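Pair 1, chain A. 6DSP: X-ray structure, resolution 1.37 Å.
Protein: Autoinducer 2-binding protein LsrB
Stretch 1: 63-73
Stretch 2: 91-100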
# COMPACT_ATOMS: atom_id res chain seq x y z
N SER A 63 13.47 2.33 -4.89
CA SER A 63 14.35 1.81 -5.93
C SER A 63 14.62 0.33 -5.67
O SER A 63 15.11 -0.01 -4.59
CB SER A 63 15.66 2.59 -5.84
OG SER A 63 16.71 1.89 -6.49
N ALA A 64 14.36 -0.54 -6.66
CA ALA A 64 14.64 -1.96 -6.45
C ALA A 64 16.13 -2.20 -6.18
O ALA A 64 16.49 -2.98 -5.29
CB ALA A 64 14.22 -2.77 -7.69
N ALA A 65 17.00 -1.51 -6.92
CA ALA A 65 18.44 -1.65 -6.68
C ALA A 65 18.79 -1.26 -5.25
O ALA A 65 19.62 -1.92 -4.59
CB ALA A 65 19.23 -0.82 -7.69
N SER A 66 18.19 -0.20 -4.73
CA SER A 66 18.44 0.16 -3.35
C SER A 66 17.95 -0.92 -2.41
O SER A 66 18.63 -1.25 -1.43
CB SER A 66 17.76 1.44 -2.99
OG SER A 66 18.00 1.70 -1.64
N GLN A 67 16.76 -1.49 -2.68
CA GLN A 67 16.26 -2.53 -1.78
C GLN A 67 17.15 -3.76 -1.80
O GLN A 67 17.40 -4.37 -0.74
CB GLN A 67 14.81 -2.91 -2.09
CG GLN A 67 13.84 -1.77 -1.84
CD GLN A 67 12.41 -2.27 -1.85
OE1 GLN A 67 11.99 -2.98 -2.78
NE2 GLN A 67 11.65 -1.93 -0.83
N VAL A 68 17.71 -4.13 -2.98
CA VAL A 68 18.66 -5.23 -3.03
C VAL A 68 19.84 -4.94 -2.11
O VAL A 68 20.30 -5.83 -1.39
CB VAL A 68 19.12 -5.47 -4.48
CG1 VAL A 68 20.31 -6.41 -4.51
CG2 VAL A 68 17.97 -6.04 -5.31
N SER A 69 20.35 -3.70 -2.15
CA SER A 69 21.50 -3.37 -1.31
C SER A 69 21.13 -3.49 0.16
O SER A 69 21.93 -3.98 0.97
CB SER A 69 21.99 -1.95 -1.55
OG SER A 69 23.06 -1.66 -0.63
N VAL A 70 19.93 -3.03 0.54
CA VAL A 70 19.50 -3.13 1.93
C VAL A 70 19.38 -4.60 2.35
O VAL A 70 19.83 -4.99 3.44
CB VAL A 70 18.17 -2.38 2.14
CG1 VAL A 70 17.61 -2.64 3.53
CG2 VAL A 70 18.33 -0.87 1.90
N ILE A 71 18.76 -5.42 1.50
CA ILE A 71 18.64 -6.86 1.78
C ILE A 71 20.02 -7.49 1.96
O ILE A 71 20.26 -8.19 2.94
CB ILE A 71 17.87 -7.56 0.64
CG1 ILE A 71 16.40 -7.08 0.63
CG2 ILE A 71 17.97 -9.08 0.78
CD1 ILE A 71 15.74 -7.33 -0.72
N ASN A 72 20.92 -7.27 0.98
CA ASN A 72 22.25 -7.88 1.06
C ASN A 72 22.98 -7.48 2.32
O ASN A 72 23.62 -8.32 2.96
CB ASN A 72 23.08 -7.46 -0.14
CG ASN A 72 22.62 -8.07 -1.46
OD1 ASN A 72 21.82 -9.04 -1.52
ND2 ASN A 72 23.15 -7.50 -2.54
N LYS A 73 22.93 -6.19 2.68
CA LYS A 73 23.66 -5.74 3.86
C LYS A 73 23.08 -6.38 5.12
O LYS A 73 23.82 -6.78 6.03
CB LYS A 73 23.63 -4.22 3.96
CG LYS A 73 24.32 -3.67 5.19
CD LYS A 73 24.38 -2.15 5.18
CE LYS A 73 25.10 -1.63 6.41
NZ LYS A 73 25.54 -0.22 6.24
N GLY A 91 12.84 -7.35 -9.32
CA GLY A 91 14.14 -6.79 -8.98
C GLY A 91 14.69 -7.19 -7.64
O GLY A 91 15.86 -6.91 -7.38
N VAL A 92 13.92 -7.86 -6.80
CA VAL A 92 14.46 -8.35 -5.54
C VAL A 92 14.44 -9.86 -5.44
O VAL A 92 14.86 -10.41 -4.41
CB VAL A 92 13.76 -7.73 -4.31
CG1 VAL A 92 14.10 -6.25 -4.22
CG2 VAL A 92 12.26 -8.01 -4.34
N LYS A 93 13.98 -10.55 -6.48
CA LYS A 93 13.85 -12.01 -6.40
C LYS A 93 15.19 -12.67 -6.06
O LYS A 93 15.27 -13.51 -5.15
CB LYS A 93 13.25 -12.57 -7.69
CG LYS A 93 12.89 -14.05 -7.62
CD LYS A 93 12.27 -14.52 -8.91
CE LYS A 93 11.79 -15.95 -8.74
NZ LYS A 93 11.26 -16.54 -9.99
N ASP A 94 16.26 -12.34 -6.81
CA ASP A 94 17.55 -12.99 -6.59
C ASP A 94 18.10 -12.69 -5.20
O ASP A 94 18.63 -13.58 -4.52
CB ASP A 94 18.57 -12.56 -7.64
CG ASP A 94 18.24 -13.05 -9.03
OD1 ASP A 94 17.34 -13.88 -9.24
OD2 ASP A 94 18.92 -12.58 -9.96
N ALA A 95 17.96 -11.44 -4.74
CA ALA A 95 18.48 -11.12 -3.42
C ALA A 95 17.73 -11.89 -2.33
O ALA A 95 18.32 -12.28 -1.32
CB ALA A 95 18.35 -9.62 -3.18
N LEU A 96 16.41 -12.10 -2.51
CA LEU A 96 15.64 -12.83 -1.51
C LEU A 96 15.94 -14.31 -1.55
O LEU A 96 15.93 -14.96 -0.50
CB LEU A 96 14.14 -12.56 -1.70
CG LEU A 96 13.73 -11.11 -1.36
CD1 LEU A 96 12.24 -10.92 -1.65
CD2 LEU A 96 14.03 -10.72 0.09
N LYS A 97 16.22 -14.86 -2.73
CA LYS A 97 16.67 -16.25 -2.77
C LYS A 97 17.99 -16.41 -2.04
O LYS A 97 18.20 -17.37 -1.29
CB LYS A 97 16.79 -16.72 -4.22
CG LYS A 97 15.45 -16.89 -4.94
CD LYS A 97 15.72 -17.09 -6.43
CE LYS A 97 14.81 -18.08 -7.12
NZ LYS A 97 15.58 -18.64 -8.27
N ALA A 98 18.90 -15.45 -2.25
CA ALA A 98 20.19 -15.54 -1.56
C ALA A 98 20.00 -15.38 -0.06
O ALA A 98 20.68 -16.05 0.74
CB ALA A 98 21.13 -14.48 -2.11
N ALA A 99 19.08 -14.52 0.36
CA ALA A 99 18.82 -14.36 1.79
C ALA A 99 18.37 -15.68 2.40
O ALA A 99 18.87 -16.11 3.45
CB ALA A 99 17.81 -13.25 2.04
N ALA A 100 17.43 -16.37 1.73
CA ALA A 100 16.95 -17.64 2.26
C ALA A 100 18.05 -18.68 2.30
O ALA A 100 18.15 -19.44 3.27
CB ALA A 100 15.79 -18.15 1.41
O HOH W 1 20.79 -11.20 -0.13

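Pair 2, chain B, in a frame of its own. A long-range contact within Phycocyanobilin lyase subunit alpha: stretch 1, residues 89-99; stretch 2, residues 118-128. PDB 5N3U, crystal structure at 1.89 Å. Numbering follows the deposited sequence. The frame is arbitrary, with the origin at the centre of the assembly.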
# COMPACT_ATOMS: atom_id res chain seq x y z
N ALA B 89 9.39 23.67 18.05
CA ALA B 89 8.80 22.60 18.88
C ALA B 89 9.63 22.06 20.02
O ALA B 89 9.12 21.25 20.87
CB ALA B 89 8.41 21.46 17.94
N VAL B 90 10.93 22.39 20.04
CA VAL B 90 11.87 21.71 20.89
C VAL B 90 11.52 21.84 22.34
O VAL B 90 11.46 20.85 23.04
CB VAL B 90 13.31 22.04 20.53
CG1 VAL B 90 14.32 21.63 21.59
CG2 VAL B 90 13.68 21.36 19.23
N PRO B 91 11.21 23.07 22.83
CA PRO B 91 10.90 23.18 24.23
C PRO B 91 9.68 22.37 24.70
O PRO B 91 9.74 21.73 25.77
CB PRO B 91 10.74 24.69 24.43
CG PRO B 91 11.59 25.26 23.39
CD PRO B 91 11.41 24.38 22.22
N GLY B 92 8.62 22.40 23.93
CA GLY B 92 7.45 21.60 24.24
C GLY B 92 7.73 20.11 24.22
O GLY B 92 7.25 19.36 25.06
N LEU B 93 8.55 19.68 23.25
CA LEU B 93 8.95 18.27 23.19
C LEU B 93 9.79 17.91 24.37
O LEU B 93 9.63 16.83 24.97
CB LEU B 93 9.66 17.92 21.86
CG LEU B 93 8.78 17.96 20.66
CD1 LEU B 93 9.63 17.99 19.41
CD2 LEU B 93 7.68 16.85 20.69
N ILE B 94 10.69 18.80 24.77
CA ILE B 94 11.46 18.64 25.98
C ILE B 94 10.61 18.43 27.22
O ILE B 94 10.83 17.51 28.07
CB ILE B 94 12.47 19.78 26.13
CG1 ILE B 94 13.57 19.58 25.13
CG2 ILE B 94 13.10 19.74 27.55
CD1 ILE B 94 14.47 20.79 25.02
N ASN B 95 9.57 19.23 27.32
CA ASN B 95 8.64 19.04 28.41
C ASN B 95 7.98 17.67 28.44
O ASN B 95 7.72 17.10 29.47
CB ASN B 95 7.48 20.05 28.28
CG ASN B 95 7.84 21.44 28.68
OD1 ASN B 95 8.85 21.68 29.34
ND2 ASN B 95 7.01 22.39 28.29
N CYS B 96 7.69 17.16 27.26
CA CYS B 96 7.05 15.85 27.12
C CYS B 96 7.94 14.69 27.62
O CYS B 96 7.45 13.60 27.92
CB CYS B 96 6.77 15.60 25.64
SG CYS B 96 5.32 16.52 25.06
N LEU B 97 9.25 14.91 27.66
CA LEU B 97 10.18 13.96 28.27
C LEU B 97 9.95 13.73 29.75
O LEU B 97 10.45 12.74 30.30
CB LEU B 97 11.64 14.29 27.98
CG LEU B 97 12.06 14.37 26.55
CD1 LEU B 97 13.52 14.86 26.51
CD2 LEU B 97 11.94 12.97 25.88
N GLU B 98 9.14 14.54 30.41
CA GLU B 98 8.78 14.25 31.80
C GLU B 98 7.31 13.91 31.90
O GLU B 98 6.80 13.75 33.03
CB GLU B 98 9.06 15.47 32.74
CG GLU B 98 10.55 15.67 33.07
CD GLU B 98 11.26 14.49 33.78
OE1 GLU B 98 10.92 14.20 34.96
OE2 GLU B 98 12.18 13.84 33.15
N CYS B 99 6.63 13.66 30.78
CA CYS B 99 5.24 13.26 30.82
C CYS B 99 5.14 11.88 31.49
O CYS B 99 5.94 10.98 31.19
CB CYS B 99 4.66 13.13 29.40
SG CYS B 99 2.83 12.81 29.43
N LYS B 118 20.43 20.27 20.08
CA LYS B 118 21.23 19.93 21.22
C LYS B 118 20.66 20.45 22.54
O LYS B 118 21.09 20.00 23.61
CB LYS B 118 22.64 20.49 21.07
CG LYS B 118 23.65 19.65 21.82
CD LYS B 118 25.06 20.17 21.57
CE LYS B 118 25.99 19.96 22.77
NZ LYS B 118 27.36 19.59 22.28
N THR B 119 19.69 21.34 22.48
CA THR B 119 19.07 21.83 23.72
C THR B 119 18.27 20.78 24.52
O THR B 119 18.09 20.89 25.72
CB THR B 119 18.25 23.06 23.45
OG1 THR B 119 17.13 22.75 22.67
CG2 THR B 119 19.09 24.04 22.65
N ALA B 120 17.97 19.66 23.86
CA ALA B 120 17.36 18.51 24.55
C ALA B 120 18.29 17.62 25.38
O ALA B 120 17.84 16.75 26.03
CB ALA B 120 16.65 17.70 23.55
N ALA B 121 19.58 17.82 25.32
CA ALA B 121 20.52 16.89 25.98
C ALA B 121 20.32 16.67 27.50
O ALA B 121 20.24 15.53 27.99
CB ALA B 121 21.93 17.29 25.65
N PRO B 122 20.18 17.72 28.28
CA PRO B 122 19.99 17.47 29.68
C PRO B 122 18.73 16.65 29.99
O PRO B 122 18.72 15.79 30.86
CB PRO B 122 19.85 18.91 30.29
CG PRO B 122 20.54 19.79 29.26
CD PRO B 122 20.28 19.18 27.94
N ALA B 123 17.62 16.94 29.32
CA ALA B 123 16.41 16.23 29.62
C ALA B 123 16.51 14.76 29.16
O ALA B 123 16.02 13.85 29.85
CB ALA B 123 15.24 16.89 29.00
N LEU B 124 17.15 14.53 28.03
CA LEU B 124 17.44 13.15 27.56
C LEU B 124 18.33 12.45 28.51
O LEU B 124 18.08 11.30 28.83
CB LEU B 124 18.04 13.15 26.19
CG LEU B 124 17.04 13.65 25.13
CD1 LEU B 124 17.74 14.05 23.85
CD2 LEU B 124 15.98 12.61 24.86
N ILE B 125 19.35 13.15 28.99
CA ILE B 125 20.29 12.55 29.97
C ILE B 125 19.64 12.10 31.27
O ILE B 125 19.89 11.02 31.79
CB ILE B 125 21.46 13.47 30.21
CG1 ILE B 125 22.39 13.40 28.98
CG2 ILE B 125 22.28 13.10 31.45
CD1 ILE B 125 23.50 14.45 29.01
N LYS B 126 18.69 12.86 31.72
CA LYS B 126 17.96 12.52 32.92
C LYS B 126 17.19 11.21 32.77
O LYS B 126 17.07 10.43 33.72
CB LYS B 126 17.03 13.71 33.19
CG LYS B 126 16.00 13.51 34.26
CD LYS B 126 15.99 14.68 35.24
CE LYS B 126 15.78 15.99 34.55
NZ LYS B 126 14.82 16.81 35.37
N LEU B 127 16.71 10.88 31.57
CA LEU B 127 16.00 9.61 31.42
C LEU B 127 16.92 8.40 31.46
O LEU B 127 16.47 7.28 31.57
CB LEU B 127 15.17 9.64 30.14
CG LEU B 127 14.07 10.66 30.02
CD1 LEU B 127 13.29 10.46 28.76
CD2 LEU B 127 13.08 10.57 31.16
N LEU B 128 18.22 8.61 31.43
CA LEU B 128 19.14 7.52 31.67
C LEU B 128 19.56 7.40 33.16
O LEU B 128 20.48 6.66 33.48
CB LEU B 128 20.39 7.71 30.81
CG LEU B 128 20.24 7.83 29.28
CD1 LEU B 128 21.61 7.85 28.58
CD2 LEU B 128 19.51 6.63 28.77
O HOH W 2 13.75 14.46 31.35

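Superposing N, CA and C of 14 central residues brings pair 2 onto pair 1 with an RMSD of 0.5 Å, so the two contacts share one backbone arrangement. In pair 1 the helix axes of 64-73 and 91-100 run nearly parallel, at 6°, with a closest approach of 9.0 Å. Matched CA atoms coincide best in the second stretch, where A:Ala95 and A:Leu96 each fall 0.3 Å from B:Ala123 and B:Leu124. They drift at the end of the first stretch, to 1.5 Å between the CA atoms of A:Asn72 and B:Glu98 and 1.6 Å between those of A:Lys73 and B:Cys99; there pair 2 makes a type I turn from B:Cys96 to B:Cys99, whereas the helix of pair 1 continues.

The closest side-chain match is a large aliphatic residue set against an alanine. A:Ile71 matches B:Leu97, and their side-chain centres lie 0.1 Å apart although one side chain is beta-branched and the other is not. Both have chi1 in m and chi2 in t. A:Ile71 packs as a knob among A:Val92, A:Ala95, A:Leu96 and A:Ala99, with CG2 4.0 Å from A:Ala95 CB and CD1 3.9 Å from A:Leu96 CD2. B:Leu97 places CD1 3.6 Å from B:Ala123 CB and 3.7 Å from B:Leu124 CD2. The matched alanines both point toward the partner stretch.

Around this centre, bulk is distributed differently. In pair 1 A:Val92 is a second knob, among A:Ala64, A:Gln67, A:Val68 and A:Ile71; its CG1 lies 4.0 Å from A:Ile71 CD1. Its match is B:Ala120, a smaller residue, and there the first stretch supplies more of the volume: B:Ile94, matching A:Val68, brings CG1 to 3.9 Å from B:Ala120 CB and CG2 to 3.8 Å from B:Ala123 CB. Toward the other end, the trade favours the second stretch of pair 2. A:Ala99 only approaches A:Ile71, CB to CG2 at 4.4 Å, while the matched B:Leu127 sets CD1 4.1 Å from B:Leu97 CD2 and CD2 3.5 Å from B:Leu97 O. That carbonyl oxygen is buried without a polar partner.

The start of the contact also differs. A:Gly91 presents its CA to A:Ala64 CB at 4.2 Å, and an ideal CB on the glycine would lie 2.8 Å from A:Ala64 CB, a clash. At the matched positions B:Thr119 and B:Val90 carry larger side chains, with B:Val90 CG1 3.2 Å from B:Thr119 OG1; the CA atoms of A:Gly91 and B:Thr119 are 1.4 Å apart after superposition.

Neither pair has a direct hydrogen bond across the stretches, but each has a water bridge at matched positions. Water 1 donates to A:Asn72 OD1 at 2.8 Å and A:Ala95 O at 2.9 Å; water 2 donates to B:Glu98 OE2 at 2.5 Å and B:Ala123 O at 2.8 Å. An amide oxygen in pair 1 and a carboxylate oxygen in pair 2 thus each accept from a bridging water, although the side-chain centres lie 3.1 Å apart.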